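Local coordinates for 1-deoxy-D-xylulose 5-phosphate reductoisomerase (Moraxella catarrhalis, PDB 4ZQG), which catalyses the NAD(P)H-dependent rearrangement and reduction of 1-deoxy-D-xylulose 5-phosphate to 2-C-methyl-D-erythritol 4-phosphate in the MEP pathway of isoprenoid synthesis, at residues G192-K197 and D225-M230; E235-C240 and K323-A328; S258-L263 and L309-P314; K318-K323 and D359-V364. All blocks are in the same frame, centred on the assembly; numbering follows the deposited sequence.

Contact 1: G192-K197 and D225-M230; sequences GSFLDK and DSATMM. With FOM (3-[formyl(hydroxy)amino]propylphosphonic acid), chain E.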
loop_
_atom_site.group_PDB
_atom_site.type_symbol
_atom_site.label_atom_id
_atom_site.label_comp_id
_atom_site.label_asym_id
_atom_site.label_seq_id
_atom_site.Cartn_x
_atom_site.Cartn_y
_atom_site.Cartn_z
ATOM N N GLY A 192 -9.448 2.206 -20.652
ATOM C CA GLY A 192 -10.236 3.243 -21.333
ATOM C C GLY A 192 -11.611 2.839 -21.846
ATOM O O GLY A 192 -12.075 1.734 -21.611
ATOM N N SER A 193 -12.229 3.749 -22.610
ATOM C CA SER A 193 -13.570 3.580 -23.181
ATOM C C SER A 193 -13.767 2.397 -24.124
ATOM O O SER A 193 -14.903 2.083 -24.447
ATOM C CB SER A 193 -13.941 4.826 -23.960
ATOM O OG SER A 193 -14.014 5.969 -23.125
ATOM N N PHE A 194 -12.703 1.771 -24.616
ATOM C CA PHE A 194 -12.874 0.713 -25.619
ATOM C C PHE A 194 -12.301 -0.623 -25.205
ATOM O O PHE A 194 -12.327 -1.571 -25.999
ATOM C CB PHE A 194 -12.267 1.136 -26.969
ATOM C CG PHE A 194 -12.960 2.322 -27.592
ATOM C CD1 PHE A 194 -12.540 3.624 -27.302
ATOM C CD2 PHE A 194 -14.048 2.139 -28.436
ATOM C CE1 PHE A 194 -13.185 4.712 -27.849
ATOM C CE2 PHE A 194 -14.697 3.228 -28.986
ATOM C CZ PHE A 194 -14.262 4.518 -28.695
ATOM N N LEU A 195 -11.806 -0.706 -23.967
ATOM C CA LEU A 195 -11.317 -1.959 -23.427
ATOM C C LEU A 195 -12.193 -3.136 -23.871
ATOM O O LEU A 195 -11.694 -4.127 -24.439
ATOM C CB LEU A 195 -11.280 -1.931 -21.892
ATOM C CG LEU A 195 -11.105 -3.334 -21.258
ATOM C CD1 LEU A 195 -9.788 -3.960 -21.690
ATOM C CD2 LEU A 195 -11.200 -3.283 -19.749
ATOM N N ASP A 196 -13.494 -3.003 -23.620
ATOM C CA ASP A 196 -14.428 -4.100 -23.780
ATOM C C ASP A 196 -15.231 -3.941 -25.060
ATOM O O ASP A 196 -16.441 -4.083 -25.063
ATOM C CB ASP A 196 -15.343 -4.155 -22.543
ATOM C CG ASP A 196 -15.818 -5.548 -22.228
ATOM O OD1 ASP A 196 -15.017 -6.499 -22.382
ATOM O OD2 ASP A 196 -16.987 -5.687 -21.818
ATOM N N LYS A 197 -14.532 -3.633 -26.152
ATOM C CA LYS A 197 -15.138 -3.379 -27.474
ATOM C C LYS A 197 -14.178 -3.870 -28.552
ATOM O O LYS A 197 -12.983 -3.980 -28.318
ATOM C CB LYS A 197 -15.424 -1.883 -27.672
ATOM C CG LYS A 197 -16.781 -1.413 -27.167
ATOM C CD LYS A 197 -16.736 0.028 -26.669
ATOM C CE LYS A 197 -18.139 0.615 -26.547
ATOM N N ASP A 225 -5.613 9.800 -24.998
ATOM C CA ASP A 225 -4.520 8.953 -24.663
ATOM C C ASP A 225 -4.924 7.731 -23.806
ATOM O O ASP A 225 -4.305 6.642 -23.882
ATOM C CB ASP A 225 -3.488 9.789 -23.935
ATOM C CG ASP A 225 -2.671 10.650 -24.870
ATOM O OD1 ASP A 225 -2.736 10.436 -26.139
ATOM O OD2 ASP A 225 -1.940 11.523 -24.297
ATOM N N SER A 226 -5.946 7.908 -22.980
ATOM C CA SER A 226 -6.450 6.811 -22.187
ATOM C C SER A 226 -7.214 5.825 -23.076
ATOM O O SER A 226 -7.017 4.627 -22.992
ATOM C CB SER A 226 -7.297 7.345 -21.046
ATOM O OG SER A 226 -7.956 6.274 -20.435
ATOM N N ALA A 227 -8.053 6.343 -23.961
ATOM C CA ALA A 227 -8.734 5.504 -24.960
ATOM C C ALA A 227 -7.800 4.575 -25.782
ATOM O O ALA A 227 -8.162 3.453 -26.050
ATOM C CB ALA A 227 -9.566 6.385 -25.895
ATOM N N THR A 228 -6.631 5.078 -26.206
ATOM C CA THR A 228 -5.659 4.317 -27.054
ATOM C C THR A 228 -4.612 3.578 -26.222
ATOM O O THR A 228 -3.860 2.744 -26.731
ATOM C CB THR A 228 -4.844 5.247 -27.988
ATOM O OG1 THR A 228 -3.911 6.027 -27.222
ATOM C CG2 THR A 228 -5.734 6.195 -28.751
ATOM N N MET A 229 -4.547 3.952 -24.951
ATOM C CA MET A 229 -3.591 3.417 -24.002
ATOM C C MET A 229 -2.190 3.996 -24.151
ATOM O O MET A 229 -1.267 3.598 -23.451
ATOM C CB MET A 229 -3.547 1.903 -24.027
ATOM C CG MET A 229 -2.902 1.326 -22.756
ATOM S SD MET A 229 -3.589 -0.203 -22.074
ATOM C CE MET A 229 -5.310 0.241 -22.091
ATOM N N MET A 230 -2.039 4.986 -25.009
ATOM C CA MET A 230 -0.826 5.744 -25.035
ATOM C C MET A 230 -0.558 6.443 -23.696
ATOM O O MET A 230 0.603 6.708 -23.375
ATOM C CB MET A 230 -0.901 6.775 -26.159
ATOM C CG MET A 230 0.335 7.659 -26.277
ATOM S SD MET A 230 1.809 6.657 -26.546
ATOM C CE MET A 230 1.623 6.211 -28.276
HETATM O O2 FOM E . -3.862 9.281 -15.961
HETATM N N1 FOM E . -4.954 9.238 -15.119
HETATM C C1 FOM E . -4.843 9.463 -13.874
HETATM O O1 FOM E . -3.757 9.704 -13.376
HETATM C C2 FOM E . -6.204 8.851 -15.765
HETATM C C3 FOM E . -5.818 7.445 -16.226
HETATM C C4 FOM E . -6.853 6.842 -17.133
HETATM P PA1 FOM E . -6.144 5.298 -17.659
HETATM O OP1 FOM E . -6.021 4.382 -16.359
HETATM O OP2 FOM E . -4.752 5.507 -18.061
HETATM O OP3 FOM E . -6.964 4.531 -18.838
HETATM O O HOH W 1 -10.113 2.395 -24.823
#
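Gly192 lies against the last turn of helix 220-228, its CA 3.9 Å from Ser226 O. With no side chain to interpose, and with a positive phi of 62°, it brings its CA within 4.5 Å of Ala227 CA. On the same turn Ser226 reaches for the inhibitor. Its CB already borders the phosphonate, 3.6 Å from FOM OP3, and touches the C4 methylene as well. From there OG is swung away from the backbone N (chi1 170°) and donates a 2.6 Å hydrogen bond to OP3. Gly192 and Ser226 thus line one side of the phosphonate site of fosmidomycin, where the substrate phosphate probably binds in the reductoisomerase reaction. Ser190, whose OG is hydrogen-bonded to both Gly192 N and the inhibitor, continues that side, and Asn231 and Lys232 grip the same ligand from the start of the next helix. Farther along the loop, Phe194 turns a ring edge to Ala227, with CD1 4.3 Å from CB and the methyl near the ring plane. A water beside that edge accepts from Phe194 N at 2.7 Å and donates to Ala227 O, so a carbonyl at the helix end is tied to the loop although no direct hydrogen bond joins the two segments. Beyond Ala227 the chain leaves helical geometry at Met229 with positive phi. Thr228 OG1 accepts from Met230 N at 3.1 Å, nearly straight at 164°, an ST turn at the junction where helix 230-243 begins.

Contact 2: E235-C240 and K323-A328; sequences ELIEAC and KLARYA. With MG (magnesium ion), chain D.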
loop_
_atom_site.group_PDB
_atom_site.type_symbol
_atom_site.label_atom_id
_atom_site.label_comp_id
_atom_site.label_asym_id
_atom_site.label_seq_id
_atom_site.Cartn_x
_atom_site.Cartn_y
_atom_site.Cartn_z
ATOM N N GLU A 235 3.163 7.214 -19.248
ATOM C CA GLU A 235 3.314 7.017 -17.830
ATOM C C GLU A 235 4.463 6.055 -17.544
ATOM O O GLU A 235 5.226 6.239 -16.586
ATOM C CB GLU A 235 1.996 6.554 -17.230
ATOM C CG GLU A 235 1.075 7.753 -17.038
ATOM C CD GLU A 235 -0.268 7.384 -16.534
ATOM O OE1 GLU A 235 -0.544 6.185 -16.316
ATOM O OE2 GLU A 235 -1.048 8.300 -16.397
ATOM N N LEU A 236 4.609 5.087 -18.434
ATOM C CA LEU A 236 5.732 4.161 -18.377
ATOM C C LEU A 236 7.064 4.921 -18.471
ATOM O O LEU A 236 7.971 4.703 -17.634
ATOM C CB LEU A 236 5.566 3.054 -19.437
ATOM C CG LEU A 236 6.759 2.209 -19.771
ATOM C CD1 LEU A 236 7.202 1.519 -18.498
ATOM C CD2 LEU A 236 6.395 1.165 -20.806
ATOM N N ILE A 237 7.185 5.835 -19.431
ATOM C CA ILE A 237 8.410 6.582 -19.544
ATOM C C ILE A 237 8.591 7.549 -18.389
ATOM O O ILE A 237 9.698 7.676 -17.862
ATOM C CB ILE A 237 8.476 7.293 -20.882
ATOM C CG1 ILE A 237 8.545 6.257 -21.996
ATOM C CG2 ILE A 237 9.672 8.227 -20.942
ATOM C CD1 ILE A 237 7.840 6.704 -23.262
ATOM N N GLU A 238 7.509 8.218 -17.970
ATOM C CA GLU A 238 7.513 9.077 -16.762
ATOM C C GLU A 238 8.055 8.324 -15.560
ATOM O O GLU A 238 8.922 8.838 -14.846
ATOM C CB GLU A 238 6.093 9.636 -16.447
ATOM C CG GLU A 238 5.985 10.621 -15.242
ATOM C CD GLU A 238 4.560 11.209 -14.988
ATOM O OE1 GLU A 238 4.450 12.408 -14.593
ATOM O OE2 GLU A 238 3.539 10.480 -15.150
ATOM N N ALA A 239 7.556 7.109 -15.345
ATOM C CA ALA A 239 7.998 6.288 -14.223
ATOM C C ALA A 239 9.501 5.965 -14.243
ATOM O O ALA A 239 10.186 6.052 -13.206
ATOM C CB ALA A 239 7.199 5.010 -14.182
ATOM N N CYS A 240 10.015 5.616 -15.418
ATOM C CA CYS A 240 11.441 5.402 -15.562
ATOM C C CYS A 240 12.247 6.578 -15.046
ATOM O O CYS A 240 13.150 6.382 -14.256
ATOM C CB CYS A 240 11.826 5.088 -17.013
ATOM S SG CYS A 240 11.144 3.568 -17.751
ATOM N N LYS A 323 2.784 -1.083 -26.791
ATOM C CA LYS A 323 3.981 -1.700 -27.403
ATOM C C LYS A 323 4.982 -0.605 -27.790
ATOM O O LYS A 323 6.165 -0.686 -27.468
ATOM C CB LYS A 323 3.616 -2.503 -28.653
ATOM C CG LYS A 323 3.805 -3.997 -28.615
ATOM C CD LYS A 323 2.954 -4.731 -29.686
ATOM C CE LYS A 323 3.252 -4.359 -31.149
ATOM N N LEU A 324 4.483 0.446 -28.478
ATOM C CA LEU A 324 5.361 1.419 -29.120
ATOM C C LEU A 324 6.026 2.300 -28.085
ATOM O O LEU A 324 7.157 2.742 -28.265
ATOM C CB LEU A 324 4.596 2.231 -30.148
ATOM C CG LEU A 324 3.921 1.410 -31.269
ATOM C CD1 LEU A 324 2.891 2.220 -32.034
ATOM C CD2 LEU A 324 4.940 0.861 -32.236
ATOM N N ALA A 325 5.358 2.514 -26.965
ATOM C CA ALA A 325 5.977 3.301 -25.909
ATOM C C ALA A 325 7.096 2.584 -25.211
ATOM O O ALA A 325 8.095 3.210 -24.793
ATOM C CB ALA A 325 4.937 3.717 -24.897
ATOM N N ARG A 326 6.931 1.272 -25.061
ATOM C CA ARG A 326 7.973 0.484 -24.433
ATOM C C ARG A 326 9.180 0.478 -25.347
ATOM O O ARG A 326 10.277 0.813 -24.936
ATOM C CB ARG A 326 7.497 -0.926 -24.081
ATOM C CG ARG A 326 8.409 -1.598 -23.055
ATOM C CD ARG A 326 7.907 -2.970 -22.634
ATOM N NE ARG A 326 6.710 -2.868 -21.830
ATOM C CZ ARG A 326 6.697 -2.561 -20.541
ATOM N NH1 ARG A 326 5.521 -2.490 -19.892
ATOM N NH2 ARG A 326 7.835 -2.312 -19.897
ATOM N N TYR A 327 8.942 0.156 -26.613
ATOM C CA TYR A 327 9.962 0.221 -27.637
ATOM C C TYR A 327 10.692 1.538 -27.562
ATOM O O TYR A 327 11.912 1.579 -27.561
ATOM C CB TYR A 327 9.331 -0.000 -28.996
ATOM C CG TYR A 327 10.256 0.231 -30.177
ATOM C CD1 TYR A 327 11.536 -0.338 -30.226
ATOM C CD2 TYR A 327 9.836 1.011 -31.274
ATOM C CE1 TYR A 327 12.369 -0.125 -31.325
ATOM C CE2 TYR A 327 10.655 1.216 -32.368
ATOM C CZ TYR A 327 11.918 0.654 -32.392
ATOM O OH TYR A 327 12.719 0.876 -33.498
ATOM N N ALA A 328 9.954 2.631 -27.437
ATOM C CA ALA A 328 10.578 3.949 -27.397
ATOM C C ALA A 328 11.350 4.138 -26.108
ATOM O O ALA A 328 12.454 4.658 -26.115
ATOM C CB ALA A 328 9.537 5.044 -27.585
HETATM MG MG MG D . -2.187 8.930 -14.687
#
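Leu236 lays its CD2 methyl over one face of the Arg326 guanidinium, centred on the group and 3.7 Å from CZ. The two side chains cross at about a right angle. Arg326 runs out extended and then bends at chi3 (-70°), which turns the flat group across the leucine; CD2 also meets the arginine chain at CB, 4.0 Å away. The charge is met elsewhere: NH2 forms a salt bridge with Glu247 and a hydrogen bond with Ile250 O, partners that should help hold the guanidinium flat against the methyl. One residue on, Ile237 sends CD1 to the backbone of the partner helix, 3.8 Å from Ala325 O and 4.5 Å from Ala325 CB. Leu339 of helix 333-351 touches both Ile237 and Ala325. Aliphatic ends of helix 230-243 thus pack on the Arg326 guanidinium and on the backbone and methyl of Ala325 in helix 320-331, without a hydrogen bond between these segments. Glu235 is directed elsewhere, its OE2 binding the magnesium ion at 2.1 Å while OE1 pairs with Lys232. Asp154, Glu156 and the two oxygens of the inhibitor's N-formyl-N-hydroxy (retrohydroxamate) group complete the coordination, the three-carboxylate metal site characteristic of DXP reductoisomerase.

Contact 3: S258-L263 and L309-P314; sequences SVVHSL and LKFLAP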
loop_
_atom_site.group_PDB
_atom_site.type_symbol
_atom_site.label_atom_id
_atom_site.label_comp_id
_atom_site.label_asym_id
_atom_site.label_seq_id
_atom_site.Cartn_x
_atom_site.Cartn_y
_atom_site.Cartn_z
ATOM N N SER A 258 -10.633 1.351 -11.812
ATOM C CA SER A 258 -9.871 2.543 -11.423
ATOM C C SER A 258 -9.787 2.812 -9.909
ATOM O O SER A 258 -9.645 3.964 -9.450
ATOM C CB SER A 258 -10.341 3.784 -12.223
ATOM O OG SER A 258 -9.851 3.719 -13.553
ATOM N N VAL A 259 -9.825 1.724 -9.142
ATOM C CA VAL A 259 -9.716 1.790 -7.697
ATOM C C VAL A 259 -8.296 1.590 -7.228
ATOM O O VAL A 259 -7.781 2.389 -6.454
ATOM C CB VAL A 259 -10.659 0.788 -7.071
ATOM C CG1 VAL A 259 -10.358 0.633 -5.601
ATOM C CG2 VAL A 259 -12.085 1.282 -7.292
ATOM N N VAL A 260 -7.662 0.537 -7.709
ATOM C CA VAL A 260 -6.260 0.316 -7.442
ATOM C C VAL A 260 -5.457 1.152 -8.416
ATOM O O VAL A 260 -5.512 0.901 -9.611
ATOM C CB VAL A 260 -5.843 -1.181 -7.564
ATOM C CG1 VAL A 260 -4.378 -1.299 -7.252
ATOM C CG2 VAL A 260 -6.626 -2.075 -6.606
ATOM N N HIS A 261 -4.675 2.096 -7.905
ATOM C CA HIS A 261 -3.972 3.027 -8.767
ATOM C C HIS A 261 -2.548 2.698 -9.182
ATOM O O HIS A 261 -2.008 3.330 -10.062
ATOM C CB HIS A 261 -4.040 4.426 -8.156
ATOM C CG HIS A 261 -5.448 4.906 -7.997
ATOM N ND1 HIS A 261 -5.930 5.449 -6.835
ATOM C CD2 HIS A 261 -6.501 4.830 -8.841
ATOM C CE1 HIS A 261 -7.211 5.728 -6.984
ATOM N NE2 HIS A 261 -7.582 5.360 -8.194
ATOM N N SER A 262 -1.938 1.708 -8.560
ATOM C CA SER A 262 -0.663 1.132 -8.989
ATOM C C SER A 262 -0.114 0.383 -7.808
ATOM O O SER A 262 -0.678 0.485 -6.709
ATOM C CB SER A 262 0.343 2.175 -9.512
ATOM O OG SER A 262 0.136 2.346 -10.895
ATOM N N LEU A 263 0.940 -0.408 -8.057
ATOM C CA LEU A 263 1.560 -1.190 -7.003
ATOM C C LEU A 263 3.079 -1.181 -7.080
ATOM O O LEU A 263 3.676 -0.907 -8.134
ATOM C CB LEU A 263 1.024 -2.628 -6.995
ATOM C CG LEU A 263 -0.470 -2.827 -7.278
ATOM C CD1 LEU A 263 -0.715 -2.995 -8.753
ATOM C CD2 LEU A 263 -1.002 -4.047 -6.567
ATOM N N LEU A 309 -13.163 -6.106 -8.046
ATOM C CA LEU A 309 -12.113 -5.410 -8.739
ATOM C C LEU A 309 -11.458 -6.376 -9.693
ATOM O O LEU A 309 -10.983 -7.394 -9.270
ATOM C CB LEU A 309 -11.081 -4.945 -7.734
ATOM C CG LEU A 309 -11.611 -4.062 -6.611
ATOM C CD1 LEU A 309 -10.485 -3.671 -5.665
ATOM C CD2 LEU A 309 -12.253 -2.825 -7.177
ATOM N N LYS A 310 -11.428 -6.053 -10.984
ATOM C CA LYS A 310 -10.897 -6.958 -12.011
ATOM C C LYS A 310 -9.480 -6.579 -12.422
ATOM O O LYS A 310 -9.055 -5.419 -12.317
ATOM C CB LYS A 310 -11.804 -7.040 -13.246
ATOM C CG LYS A 310 -13.271 -7.412 -12.940
ATOM C CD LYS A 310 -14.224 -7.469 -14.149
ATOM N N PHE A 311 -8.754 -7.613 -12.845
ATOM C CA PHE A 311 -7.398 -7.506 -13.287
ATOM C C PHE A 311 -7.206 -8.431 -14.456
ATOM O O PHE A 311 -7.827 -9.473 -14.528
ATOM C CB PHE A 311 -6.444 -7.862 -12.179
ATOM C CG PHE A 311 -6.389 -6.846 -11.090
ATOM C CD1 PHE A 311 -5.429 -5.867 -11.099
ATOM C CD2 PHE A 311 -7.300 -6.885 -10.045
ATOM C CE1 PHE A 311 -5.367 -4.931 -10.102
ATOM C CE2 PHE A 311 -7.239 -5.969 -9.020
ATOM C CZ PHE A 311 -6.265 -4.985 -9.061
ATOM N N LEU A 312 -6.324 -8.038 -15.363
ATOM C CA LEU A 312 -6.355 -8.521 -16.721
ATOM C C LEU A 312 -5.028 -8.124 -17.357
ATOM O O LEU A 312 -4.527 -7.046 -17.111
ATOM C CB LEU A 312 -7.546 -7.839 -17.420
ATOM C CG LEU A 312 -8.271 -8.482 -18.601
ATOM C CD1 LEU A 312 -8.815 -9.882 -18.297
ATOM C CD2 LEU A 312 -9.413 -7.572 -19.026
ATOM N N ALA A 313 -4.433 -9.009 -18.134
ATOM C CA ALA A 313 -3.213 -8.670 -18.866
ATOM C C ALA A 313 -3.547 -7.746 -20.027
ATOM O O ALA A 313 -4.595 -7.881 -20.625
ATOM C CB ALA A 313 -2.550 -9.936 -19.401
ATOM N N PRO A 314 -2.645 -6.823 -20.372
ATOM C CA PRO A 314 -2.900 -5.940 -21.509
ATOM C C PRO A 314 -2.972 -6.720 -22.793
ATOM O O PRO A 314 -2.235 -7.675 -22.944
ATOM C CB PRO A 314 -1.671 -5.035 -21.536
ATOM C CG PRO A 314 -1.044 -5.182 -20.209
ATOM C CD PRO A 314 -1.326 -6.576 -19.781
#
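The Phe311 ring meets Val260 at its edge: CZ lies 3.8 Å from CG2, which sits near the ring plane, and the side chains cross at about a right angle. The same ring stacks with that of His255. A second flat group, the imidazole of His261, carries Val259 O over the centre of one face, 3.3 Å above the plane, while His261 ND1 is hydrogen-bonded to Gln274. Val260 CG2 stands beside its own backbone N (chi1 -179° for CG1), and from this position it reaches both Phe311 and Leu309, whose CD1 is 4.3 Å away. The other leucine branch, CD2, abuts Val259, 4.0 Å from CB and slightly farther from CG2. The contact joins the start of strand 260-266, in the mixed four-stranded sheet, to strand 307-311, whose Leu309, Lys310 and Phe311 pair antiparallel with a strand of the second subunit; Phe311 also packs on Leu303 of that subunit. Between the two segments everything is apolar and no hydrogen bond passes, while polar backbone atoms bond elsewhere, as Val260 N does to His255. Cohesion here rests on the fit of buried branched and aromatic side chains at the dimer interface.

Contact 4: K318-K323 and D359-V364; sequences KFACLK and DIAVIV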
loop_
_atom_site.group_PDB
_atom_site.type_symbol
_atom_site.label_atom_id
_atom_site.label_comp_id
_atom_site.label_asym_id
_atom_site.label_seq_id
_atom_site.Cartn_x
_atom_site.Cartn_y
_atom_site.Cartn_z
ATOM N N LYS A 318 -4.234 -4.988 -29.647
ATOM C CA LYS A 318 -5.262 -3.972 -29.583
ATOM C C LYS A 318 -4.732 -2.613 -29.078
ATOM O O LYS A 318 -5.209 -1.589 -29.504
ATOM C CB LYS A 318 -6.441 -4.477 -28.744
ATOM C CG LYS A 318 -7.636 -3.538 -28.717
ATOM C CD LYS A 318 -8.358 -3.554 -27.378
ATOM C CE LYS A 318 -9.515 -4.558 -27.334
ATOM N NZ LYS A 318 -10.815 -3.823 -27.256
ATOM N N PHE A 319 -3.734 -2.580 -28.207
ATOM C CA PHE A 319 -3.227 -1.295 -27.706
ATOM C C PHE A 319 -1.764 -1.067 -28.091
ATOM O O PHE A 319 -0.888 -0.939 -27.236
ATOM C CB PHE A 319 -3.401 -1.213 -26.196
ATOM C CG PHE A 319 -4.828 -1.241 -25.756
ATOM C CD1 PHE A 319 -5.333 -2.324 -25.077
ATOM C CD2 PHE A 319 -5.664 -0.191 -26.044
ATOM C CE1 PHE A 319 -6.651 -2.353 -24.672
ATOM C CE2 PHE A 319 -6.983 -0.205 -25.642
ATOM C CZ PHE A 319 -7.477 -1.286 -24.952
ATOM N N ALA A 320 -1.539 -0.976 -29.405
ATOM C CA ALA A 320 -0.216 -0.848 -29.996
ATOM C C ALA A 320 0.570 0.326 -29.430
ATOM O O ALA A 320 1.799 0.262 -29.290
ATOM C CB ALA A 320 -0.349 -0.706 -31.495
ATOM N N CYS A 321 -0.144 1.395 -29.101
ATOM C CA CYS A 321 0.460 2.552 -28.483
ATOM C C CYS A 321 1.323 2.157 -27.310
ATOM O O CYS A 321 2.379 2.742 -27.087
ATOM C CB CYS A 321 -0.622 3.549 -28.056
ATOM S SG CYS A 321 -1.096 4.644 -29.420
ATOM N N LEU A 322 0.884 1.148 -26.560
ATOM C CA LEU A 322 1.664 0.638 -25.413
ATOM C C LEU A 322 2.908 -0.193 -25.810
ATOM O O LEU A 322 3.982 0.017 -25.251
ATOM C CB LEU A 322 0.745 -0.139 -24.486
ATOM C CG LEU A 322 1.318 -0.523 -23.142
ATOM C CD1 LEU A 322 2.026 0.614 -22.415
ATOM C CD2 LEU A 322 0.158 -1.062 -22.335
ATOM N N LYS A 323 2.784 -1.083 -26.791
ATOM C CA LYS A 323 3.981 -1.700 -27.403
ATOM C C LYS A 323 4.982 -0.605 -27.790
ATOM O O LYS A 323 6.165 -0.686 -27.468
ATOM C CB LYS A 323 3.616 -2.503 -28.653
ATOM C CG LYS A 323 3.805 -3.997 -28.615
ATOM C CD LYS A 323 2.954 -4.731 -29.686
ATOM C CE LYS A 323 3.252 -4.359 -31.149
ATOM N N ASP A 359 -5.868 5.198 -36.242
ATOM C CA ASP A 359 -4.789 5.825 -36.982
ATOM C C ASP A 359 -3.718 6.430 -36.052
ATOM O O ASP A 359 -2.615 6.682 -36.505
ATOM C CB ASP A 359 -5.322 6.897 -37.962
ATOM C CG ASP A 359 -5.964 6.305 -39.243
ATOM O OD1 ASP A 359 -6.692 7.088 -39.915
ATOM O OD2 ASP A 359 -5.746 5.107 -39.586
ATOM N N ILE A 360 -4.015 6.675 -34.781
ATOM C CA ILE A 360 -2.996 7.209 -33.885
ATOM C C ILE A 360 -1.806 6.251 -33.781
ATOM O O ILE A 360 -0.661 6.688 -33.693
ATOM C CB ILE A 360 -3.567 7.560 -32.486
ATOM C CG1 ILE A 360 -4.570 8.725 -32.633
ATOM C CG2 ILE A 360 -2.443 7.906 -31.492
ATOM C CD1 ILE A 360 -5.153 9.281 -31.360
ATOM N N ALA A 361 -2.071 4.949 -33.811
ATOM C CA ALA A 361 -0.999 3.964 -33.707
ATOM C C ALA A 361 -0.090 3.989 -34.932
ATOM O O ALA A 361 1.142 3.955 -34.803
ATOM C CB ALA A 361 -1.573 2.567 -33.499
ATOM N N VAL A 362 -0.712 4.055 -36.105
ATOM C CA VAL A 362 -0.010 4.004 -37.395
ATOM C C VAL A 362 0.964 5.163 -37.560
ATOM O O VAL A 362 2.081 4.990 -37.993
ATOM C CB VAL A 362 -0.996 4.065 -38.581
ATOM C CG1 VAL A 362 -0.298 3.636 -39.861
ATOM C CG2 VAL A 362 -2.222 3.190 -38.318
ATOM N N ILE A 363 0.504 6.345 -37.213
ATOM C CA ILE A 363 1.262 7.577 -37.377
ATOM C C ILE A 363 2.483 7.552 -36.495
ATOM O O ILE A 363 3.563 7.975 -36.924
ATOM C CB ILE A 363 0.405 8.825 -36.991
ATOM C CG1 ILE A 363 -0.754 9.018 -37.971
ATOM C CG2 ILE A 363 1.260 10.091 -36.874
ATOM C CD1 ILE A 363 -0.352 8.931 -39.437
ATOM N N VAL A 364 2.293 7.084 -35.267
ATOM C CA VAL A 364 3.363 7.035 -34.273
ATOM C C VAL A 364 4.443 5.990 -34.609
ATOM O O VAL A 364 5.625 6.244 -34.391
ATOM C CB VAL A 364 2.817 6.779 -32.844
ATOM C CG1 VAL A 364 3.948 6.689 -31.832
ATOM C CG2 VAL A 364 1.875 7.905 -32.421
#
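The first torsions of Cys321 and Ile360 bring SG and CG2 together. Cys321 holds SG beside its backbone N and anti to the carbonyl carbon (chi1 -85°), while Ile360, with chi1 -66°, keeps CG1 beside its backbone N and sets the CG2 branch opposite that N. SG and CG2 then touch at 4.1 Å. The rest of the isoleucine leads away, and the side chain packs on Asn343, Ala346 and Val347 of helix 333-351 and on Ile224 of helix 220-228. SG also reaches the backbone of the partner helix, 4.3 Å from Ala361 CA. Next to this pair two small methyls abut, Ala320 CB on Ala361 CB at 4.0 Å. With alanines and a cysteine at the meeting point, the backbones come close, the CA atoms of Cys321 and Ala361 being 5.6 Å apart. Helix 320-331 is just starting here, its first turn marked by a hydrogen bond from Leu322 N to Phe319 O. The Phe319 side chain points away from helix 359-368 and packs on Met229. Lys318 NZ bonds to the carbonyl oxygen of Leu195, tying the start of the helix to the loop beside the phosphonate site. Cys321 also packs on Thr228, so the closely paired helices sit against the catalytic part of the subunit. This close pairing through small residues belongs to the helical C-terminal domain, where helices 320-331, 333-351, 359-368 and 387-409 form the four-helix bundle of the DXP reductoisomerase family.

From the N terminus, contact 1 closes first, bringing the loop after strand 182-189 back to the end of helix 220-228. Helix 230-243 follows at once and opens contact 2, which closes only at helix 320-331, after the chain has passed through the mixed sheet. Contact 3 opens and closes within that span, joining strand 260-266 to the interface strand 307-311. Contact 4 starts at the beginning of helix 320-331 and ends on helix 359-368, so it crosses contact 2, with Lys323 common to both. Contacts 1 and 4 touch where Lys318 reaches the carbonyl of Leu195 and Met230 packs on Cys321. Helix 320-331 thus links the metal-site helix to the C-terminal helices.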